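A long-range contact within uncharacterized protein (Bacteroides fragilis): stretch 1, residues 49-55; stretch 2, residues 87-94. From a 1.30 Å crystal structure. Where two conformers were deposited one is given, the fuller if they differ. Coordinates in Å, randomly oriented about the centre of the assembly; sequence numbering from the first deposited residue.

Stretch 1 49-55: MIEGLKA
Stretch 2 87-94: NDFAKEWT

Residues 49-55 lie in a helix that begins earlier in the chain, with phi/psi near -65/-40 until Ala55 relaxes to -86/-23. Its i to i+4 bonds include Leu53 N to Met49 O at 2.9 Å and Lys54 N to Ile50 O at 3.0 Å. The second stretch is irregular: Phe89 (-77/150) and Ala90 (-60/139) are extended, then a type I turn runs from Ala90 to Trp93, closed by Trp93 N to Ala90 O at 3.1 Å, and Trp93 (-72/161) extends the chain again. In register, Ile50 CA lies 6.6 Å from Phe89 CA, and Lys54 CA 7.2 Å from Ala90 CA, so one helical turn spans successive loop residues.

Ile50, buried and pointing toward the loop, has chi1 m and chi2 t. Its branched, apolar side chain suits a site with several neighbours: CD1 sits over one face of the Phe89 ring, 4.1 Å from the centroid and 22° off the normal, a CH-pi contact, while CG2 packs 4.0 Å from Trp93 CH2 and 3.3 Å from Asp88 O. Phe89 (chi1 -65°, chi2 -79°) has its CA-to-CB bond directed away, yet its ring end comes nearer.

Trp93 (chi1 -57°, chi2 -13°) points toward the helix, its broad indole reaching several residues. Ile50 O approaches the ring edge, 3.8 Å from CH2; Leu53 CB lies 3.7 Å from CZ2, and Lys54 CG 4.0 Å from CZ2. The indole also has a polar edge: water 1 accepts from Trp93 NE1 at 3.3 Å and donates to Leu53 O at 3.2 Å, bridging the stretches.

Lys54 (m, t, t, t) is fully extended, its aliphatic portion packing while its charged end meets polar atoms. NZ donates to Asp88 O at 2.9 Å and to water 2 at 2.9 Å from NZ; that water donates to Asn87 O at 2.7 Å.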

HETATM    1  N   MSE A  49      -2.491  11.870   2.121  0.80 13.35           N
HETATM    2  CA  MSE A  49      -1.544  10.784   2.419  0.80 12.15           C
HETATM    3  C   MSE A  49      -0.541  10.606   1.280  0.80 11.44           C
HETATM    4  O   MSE A  49       0.641  10.419   1.537  0.80 10.59           O
HETATM    5  CB  MSE A  49      -2.268   9.464   2.698  0.80 13.08           C
HETATM    6  CG  MSE A  49      -1.312   8.337   3.190  0.60 11.25           C
HETATM    7 SE   MSE A  49      -2.209   6.776   3.889  0.80 21.22          SE
HETATM    8  CE  MSE A  49      -2.708   7.485   5.595  0.80 17.59           C
ATOM      9  N   ILE A  50      -0.982  10.722   0.024  1.00 11.35           N
ATOM     10  CA  ILE A  50      -0.055  10.693  -1.099  1.00 11.73           C
ATOM     11  C   ILE A  50       0.979  11.803  -0.942  1.00 10.80           C
ATOM     12  O   ILE A  50       2.171  11.570  -1.057  1.00 11.22           O
ATOM     13  CB  ILE A  50      -0.769  10.837  -2.461  1.00 11.36           C
ATOM     14  CG1 ILE A  50      -1.608   9.584  -2.777  1.00 13.42           C
ATOM     15  CG2 ILE A  50       0.252  11.017  -3.544  1.00 13.68           C
ATOM     16  CD1 ILE A  50      -2.486   9.709  -4.044  1.00 16.23           C
ATOM     17  N   GLU A  51       0.507  13.011  -0.660  0.80 11.78           N
ATOM     18  CA  GLU A  51       1.404  14.118  -0.529  0.80 12.52           C
ATOM     19  C   GLU A  51       2.370  13.919   0.627  0.80 11.59           C
ATOM     20  O   GLU A  51       3.574  14.219   0.540  0.80 12.19           O
ATOM     21  CB  GLU A  51       0.577  15.392  -0.305  0.80 14.94           C
ATOM     22  CG  GLU A  51       0.106  16.005  -1.602  0.80 19.93           C
ATOM     23  CD  GLU A  51       1.277  16.692  -2.278  0.80 25.76           C
ATOM     24  OE1 GLU A  51       1.757  17.682  -1.714  0.80 31.32           O
ATOM     25  OE2 GLU A  51       1.773  16.200  -3.317  0.80 30.33           O
ATOM     26  N   GLY A  52       1.860  13.384   1.726  1.00 10.49           N
ATOM     27  CA  GLY A  52       2.673  13.103   2.882  1.00 11.68           C
ATOM     28  C   GLY A  52       3.758  12.092   2.631  1.00 10.81           C
ATOM     29  O   GLY A  52       4.903  12.243   3.110  1.00 10.98           O
ATOM     30  N   LEU A  53       3.402  11.027   1.910  1.00 10.21           N
ATOM     31  CA  LEU A  53       4.390  10.001   1.569  1.00 11.18           C
ATOM     32  C   LEU A  53       5.475  10.563   0.662  1.00 11.99           C
ATOM     33  O   LEU A  53       6.663  10.285   0.861  1.00 14.17           O
ATOM     34  CB  LEU A  53       3.680   8.833   0.860  1.00 12.68           C
ATOM     35  CG  LEU A  53       2.860   7.893   1.737  1.00 12.82           C
ATOM     36  CD1 LEU A  53       1.889   7.098   0.856  1.00 14.57           C
ATOM     37  CD2 LEU A  53       3.768   6.979   2.568  1.00 14.56           C
ATOM     38  N   LYS A  54       5.076  11.404  -0.290  1.00 12.07           N
ATOM     39  CA  LYS A  54       6.064  12.040  -1.191  1.00 12.91           C
ATOM     40  C   LYS A  54       7.010  12.971  -0.412  1.00 13.04           C
ATOM     41  O   LYS A  54       8.193  13.087  -0.743  1.00 15.74           O
ATOM     42  CB  LYS A  54       5.357  12.837  -2.276  1.00 13.79           C
ATOM     43  CG  LYS A  54       4.657  12.026  -3.265  1.00 13.71           C
ATOM     44  CD  LYS A  54       3.876  12.950  -4.268  1.00 15.17           C
ATOM     45  CE  LYS A  54       3.270  12.211  -5.402  1.00 15.17           C
ATOM     46  NZ  LYS A  54       2.567  13.117  -6.308  1.00 18.94           N
ATOM     47  N   ALA A  55       6.498  13.646   0.615  1.00 12.22           N
ATOM     48  CA  ALA A  55       7.256  14.699   1.323  1.00 12.82           C
ATOM     49  C   ALA A  55       8.139  14.136   2.420  1.00 12.06           C
ATOM     50  O   ALA A  55       9.126  14.756   2.809  1.00 13.97           O
ATOM     51  CB  ALA A  55       6.320  15.728   1.970  1.00 15.32           C
ATOM     52  N   ASN A  87      -1.877   8.914 -12.012  1.00 19.13           N
ATOM     53  CA  ASN A  87      -0.680   9.712 -12.012  1.00 18.55           C
ATOM     54  C   ASN A  87      -0.485  10.584 -10.791  1.00 17.81           C
ATOM     55  O   ASN A  87       0.577  11.188 -10.668  1.00 17.77           O
ATOM     56  CB  ASN A  87      -0.548  10.540 -13.301  1.00 20.01           C
ATOM     57  CG  ASN A  87      -0.390   9.653 -14.498  1.00 24.22           C
ATOM     58  OD1 ASN A  87      -1.317   9.517 -15.262  1.00 29.55           O
ATOM     59  ND2 ASN A  87       0.778   9.030 -14.650  1.00 29.35           N
ATOM     60  N   ASP A  88      -1.423  10.551  -9.850  1.00 17.33           N
ATOM     61  CA  ASP A  88      -1.260  11.226  -8.571  1.00 18.67           C
ATOM     62  C   ASP A  88      -0.184  10.544  -7.730  1.00 16.60           C
ATOM     63  O   ASP A  88       0.448  11.177  -6.875  1.00 16.07           O
ATOM     64  CB  ASP A  88      -2.560  11.195  -7.754  1.00 20.18           C
ATOM     65  CG  ASP A  88      -3.678  11.978  -8.379  1.00 24.00           C
ATOM     66  OD1 ASP A  88      -3.429  12.650  -9.402  1.00 27.11           O
ATOM     67  OD2 ASP A  88      -4.794  11.906  -7.827  1.00 29.36           O
ATOM     68  N   PHE A  89      -0.015   9.249  -7.932  1.00 16.15           N
ATOM     69  CA  PHE A  89       0.944   8.454  -7.201  1.00 16.22           C
ATOM     70  C   PHE A  89       2.338   8.715  -7.736  1.00 16.38           C
ATOM     71  O   PHE A  89       2.504   9.040  -8.900  1.00 20.20           O
ATOM     72  CB  PHE A  89       0.611   6.957  -7.365  1.00 15.58           C
ATOM     73  CG  PHE A  89      -0.714   6.556  -6.755  1.00 16.84           C
ATOM     74  CD1 PHE A  89      -0.839   6.355  -5.396  1.00 19.27           C
ATOM     75  CD2 PHE A  89      -1.838   6.506  -7.516  1.00 22.14           C
ATOM     76  CE1 PHE A  89      -2.074   6.015  -4.812  1.00 20.72           C
ATOM     77  CE2 PHE A  89      -3.073   6.203  -6.938  1.00 26.64           C
ATOM     78  CZ  PHE A  89      -3.167   5.963  -5.572  1.00 24.37           C
ATOM     79  N   ALA A  90       3.350   8.611  -6.902  1.00 15.70           N
ATOM     80  CA  ALA A  90       4.698   8.655  -7.414  1.00 15.86           C
ATOM     81  C   ALA A  90       4.944   7.535  -8.405  1.00 16.16           C
ATOM     82  O   ALA A  90       4.544   6.395  -8.171  1.00 15.65           O
ATOM     83  CB  ALA A  90       5.712   8.596  -6.260  1.00 16.44           C
ATOM     84  N   LYS A  91       5.657   7.836  -9.501  1.00 20.08           N
ATOM     85  CA  LYS A  91       5.922   6.817 -10.523  1.00 20.40           C
ATOM     86  C   LYS A  91       6.723   5.629 -10.000  1.00 19.84           C
ATOM     87  O   LYS A  91       6.569   4.496 -10.455  1.00 20.09           O
ATOM     88  CB  LYS A  91       6.646   7.436 -11.758  1.00 23.03           C
ATOM     89  CG  LYS A  91       8.081   7.859 -11.479  0.80 27.93           C
ATOM     90  CD  LYS A  91       8.787   8.497 -12.708  0.80 32.63           C
ATOM     91  CE  LYS A  91       9.511   9.789 -12.322  0.80 35.23           C
ATOM     92  NZ  LYS A  91       9.746  10.644 -13.494  0.80 37.73           N
ATOM     93  N   GLU A  92       7.569   5.903  -9.013  1.00 18.30           N
ATOM     94  CA  GLU A  92       8.408   4.877  -8.407  1.00 18.85           C
ATOM     95  C   GLU A  92       7.594   3.831  -7.651  1.00 15.59           C
ATOM     96  O   GLU A  92       8.020   2.683  -7.526  1.00 16.74           O
ATOM     97  CB  GLU A  92       9.439   5.516  -7.473  1.00 20.86           C
ATOM     98  CG  GLU A  92      10.452   6.402  -8.178  1.00 25.79           C
ATOM     99  CD  GLU A  92       9.835   7.680  -8.713  1.00 28.94           C
ATOM    100  OE1 GLU A  92       8.775   8.091  -8.196  1.00 26.82           O
ATOM    101  OE2 GLU A  92      10.411   8.273  -9.649  1.00 34.81           O
ATOM    102  N   TRP A  93       6.428   4.221  -7.143  1.00 13.36           N
ATOM    103  CA  TRP A  93       5.615   3.296  -6.381  1.00 12.69           C
ATOM    104  C   TRP A  93       5.010   2.259  -7.339  1.00 12.21           C
ATOM    105  O   TRP A  93       4.947   2.505  -8.561  1.00 13.84           O
ATOM    106  CB  TRP A  93       4.492   4.035  -5.653  1.00 11.90           C
ATOM    107  CG  TRP A  93       4.952   5.131  -4.735  1.00 11.09           C
ATOM    108  CD1 TRP A  93       6.221   5.384  -4.280  1.00 12.14           C
ATOM    109  CD2 TRP A  93       4.108   6.116  -4.151  1.00 12.09           C
ATOM    110  NE1 TRP A  93       6.197   6.477  -3.466  1.00 12.82           N
ATOM    111  CE2 TRP A  93       4.929   6.950  -3.360  1.00 12.46           C
ATOM    112  CE3 TRP A  93       2.739   6.396  -4.234  1.00 12.64           C
ATOM    113  CZ2 TRP A  93       4.431   8.072  -2.693  1.00 13.91           C
ATOM    114  CZ3 TRP A  93       2.262   7.480  -3.551  1.00 14.17           C
ATOM    115  CH2 TRP A  93       3.115   8.303  -2.798  1.00 12.87           C
ATOM    116  N   THR A  94       4.578   1.136  -6.778  1.00 10.13           N
ATOM    117  CA  THR A  94       3.880   0.108  -7.543  1.00 10.67           C
ATOM    118  C   THR A  94       2.397   0.304  -7.266  1.00 10.99           C
ATOM    119  O   THR A  94       1.963   0.142  -6.135  1.00 12.23           O
ATOM    120  CB  THR A  94       4.381  -1.254  -7.153  1.00 11.01           C
ATOM    121  OG1 THR A  94       5.807  -1.334  -7.379  1.00 12.91           O
ATOM    122  CG2 THR A  94       3.644  -2.342  -7.983  1.00 12.61           C
TER
HETATM  123  O   HOH W   1       7.698   8.814  -1.726  1.00 34.92           O
HETATM  124  O   HOH W   2       2.352  12.584  -9.136  1.00 23.69           O